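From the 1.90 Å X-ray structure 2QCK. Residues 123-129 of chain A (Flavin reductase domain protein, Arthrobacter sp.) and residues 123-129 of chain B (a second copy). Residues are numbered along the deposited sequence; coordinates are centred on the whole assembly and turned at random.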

# COMPACT_ATOMS: atom_id res chain seq x y z
N GLN A 123 3.06 9.26 -14.84
CA GLN A 123 3.74 8.65 -16.01
C GLN A 123 2.73 7.92 -16.89
O GLN A 123 2.69 8.09 -18.10
CB GLN A 123 4.83 7.73 -15.51
CG GLN A 123 5.81 8.45 -14.61
CD GLN A 123 6.61 9.53 -15.31
OE1 GLN A 123 7.47 9.23 -16.13
NE2 GLN A 123 6.35 10.79 -14.96
N MSE A 124 1.86 7.16 -16.28
CA MSE A 124 0.91 6.35 -16.99
C MSE A 124 -0.08 5.87 -15.97
O MSE A 124 0.21 5.84 -14.76
CB MSE A 124 1.66 5.10 -17.52
CG MSE A 124 2.09 4.19 -16.24
SE MSE A 124 3.63 3.53 -16.76
CE MSE A 124 4.80 5.09 -16.81
N ARG A 125 -1.25 5.45 -16.47
CA ARG A 125 -2.22 4.67 -15.71
C ARG A 125 -2.42 3.34 -16.40
O ARG A 125 -2.54 3.31 -17.64
CB ARG A 125 -3.58 5.39 -15.66
CG ARG A 125 -3.49 6.87 -15.34
CD ARG A 125 -3.84 7.72 -16.53
NE ARG A 125 -3.59 9.13 -16.27
CZ ARG A 125 -2.59 9.85 -16.79
NH1 ARG A 125 -1.71 9.35 -17.64
NH2 ARG A 125 -2.49 11.12 -16.44
N LEU A 126 -2.48 2.25 -15.64
CA LEU A 126 -2.74 0.92 -16.19
C LEU A 126 -4.17 0.58 -15.87
O LEU A 126 -4.49 0.23 -14.72
CB LEU A 126 -1.83 -0.05 -15.50
CG LEU A 126 -1.63 -1.48 -16.00
CD1 LEU A 126 -1.21 -1.54 -17.46
CD2 LEU A 126 -0.59 -2.12 -15.06
N SER A 127 -5.04 0.70 -16.87
CA SER A 127 -6.47 0.68 -16.61
C SER A 127 -7.08 -0.64 -16.93
O SER A 127 -6.94 -1.17 -18.03
CB SER A 127 -7.19 1.80 -17.35
OG SER A 127 -6.71 3.03 -16.89
N PHE A 128 -7.78 -1.17 -15.93
CA PHE A 128 -8.59 -2.34 -16.12
C PHE A 128 -10.04 -1.88 -16.33
O PHE A 128 -10.31 -0.72 -16.70
CB PHE A 128 -8.36 -3.33 -14.95
CG PHE A 128 -6.93 -3.82 -14.85
CD1 PHE A 128 -5.96 -3.06 -14.23
CD2 PHE A 128 -6.55 -5.01 -15.48
CE1 PHE A 128 -4.64 -3.48 -14.20
CE2 PHE A 128 -5.23 -5.44 -15.44
CZ PHE A 128 -4.27 -4.65 -14.81
N GLU A 129 -10.99 -2.77 -16.09
CA GLU A 129 -12.38 -2.44 -16.37
C GLU A 129 -12.88 -1.33 -15.45
O GLU A 129 -13.51 -0.40 -15.89
CB GLU A 129 -13.28 -3.65 -16.15
CG GLU A 129 -12.83 -4.92 -16.88
CD GLU A 129 -11.81 -5.73 -16.10
OE1 GLU A 129 -11.14 -5.14 -15.26
OE2 GLU A 129 -11.69 -6.95 -16.34
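Chain B (123-129) QMRLSFE

Residues 123-127 of chain B form a strand, as they do in chain A, continuing one that begins earlier in the chain; Phe B128 and Glu B129 lie in the loop that follows. An exact two-fold axis relates the copies, and the two strands run antiparallel, with 175° between their N-to-C directions. Their axes approach no closer than 11.1 Å, too far for backbone pairing, and no hydrogen bond joins the stretches. The register centres on Leu A126 and Leu B126, whose CA atoms are 9.3 Å apart.

The gap is bridged by apolar side chains. Met A124, Leu A126 and Phe A128, like Met B124, Leu B126 and Phe B128, direct their CA-to-CB bonds toward the other stretch, whereas those of Arg A125 and Arg B125 point away. At the centre, Leu B126 CD2 lies 4.3 Å from Leu A126 CD2. Because the strands are antiparallel, each selenomethionine meets the leucine and phenylalanine of the other copy: Met B124 SE is 4.1 Å from Leu A126 CD2, and Met B124 CE is 4.1 Å from Phe A128 CE2, at the ring edge. The symmetric contacts place Leu B126 CD2 4.1 Å from Met A124 SE and Phe B128 CE2 4.2 Å from Met A124 CE. Together the two stretches bury 276 Å², a modest, apolar patch.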

# COMPACT_ATOMS: atom_id res chain seq x y z
N GLN B 123 -0.52 -11.40 -13.61
CA GLN B 123 -0.97 -10.98 -14.95
C GLN B 123 0.19 -10.38 -15.74
O GLN B 123 0.44 -10.72 -16.89
CB GLN B 123 -2.12 -10.01 -14.79
CG GLN B 123 -3.26 -10.60 -13.98
CD GLN B 123 -3.93 -11.78 -14.65
OE1 GLN B 123 -4.63 -11.62 -15.64
NE2 GLN B 123 -3.75 -12.98 -14.08
N MSE B 124 0.95 -9.52 -15.10
CA MSE B 124 2.02 -8.81 -15.76
C MSE B 124 2.82 -8.17 -14.66
O MSE B 124 2.32 -7.97 -13.53
CB MSE B 124 1.39 -7.66 -16.58
CG MSE B 124 0.76 -6.58 -15.55
SE MSE B 124 -0.66 -6.02 -16.42
CE MSE B 124 -1.83 -7.59 -16.45
N ARG B 125 4.07 -7.82 -14.99
CA ARG B 125 4.89 -6.92 -14.20
C ARG B 125 5.23 -5.71 -15.04
O ARG B 125 5.57 -5.86 -16.23
CB ARG B 125 6.22 -7.61 -13.81
CG ARG B 125 6.05 -9.02 -13.29
CD ARG B 125 6.60 -10.03 -14.26
NE ARG B 125 6.28 -11.39 -13.84
CZ ARG B 125 5.39 -12.20 -14.42
NH1 ARG B 125 4.67 -11.84 -15.47
NH2 ARG B 125 5.20 -13.40 -13.91
N LEU B 126 5.17 -4.51 -14.45
CA LEU B 126 5.54 -3.28 -15.13
C LEU B 126 6.90 -2.87 -14.62
O LEU B 126 7.02 -2.35 -13.49
CB LEU B 126 4.54 -2.23 -14.77
CG LEU B 126 4.45 -0.89 -15.51
CD1 LEU B 126 4.29 -1.05 -17.00
CD2 LEU B 126 3.26 -0.13 -14.86
N SER B 127 7.93 -3.13 -15.42
CA SER B 127 9.29 -3.05 -14.92
C SER B 127 9.96 -1.79 -15.32
O SER B 127 10.03 -1.43 -16.50
CB SER B 127 10.12 -4.26 -15.35
OG SER B 127 9.55 -5.42 -14.80
N PHE B 128 10.48 -1.10 -14.31
CA PHE B 128 11.33 0.04 -14.52
C PHE B 128 12.78 -0.43 -14.40
O PHE B 128 13.10 -1.63 -14.54
CB PHE B 128 10.91 1.18 -13.56
CG PHE B 128 9.49 1.67 -13.80
CD1 PHE B 128 8.42 1.00 -13.25
CD2 PHE B 128 9.25 2.74 -14.65
CE1 PHE B 128 7.11 1.39 -13.52
CE2 PHE B 128 7.94 3.15 -14.91
CZ PHE B 128 6.88 2.46 -14.35
N GLU B 129 13.69 0.50 -14.13
CA GLU B 129 15.11 0.14 -14.10
C GLU B 129 15.42 -0.81 -12.96
O GLU B 129 16.11 -1.79 -13.14
CB GLU B 129 15.97 1.38 -13.92
CG GLU B 129 15.67 2.53 -14.89
CD GLU B 129 14.54 3.43 -14.44
OE1 GLU B 129 13.73 2.97 -13.64
OE2 GLU B 129 14.48 4.60 -14.87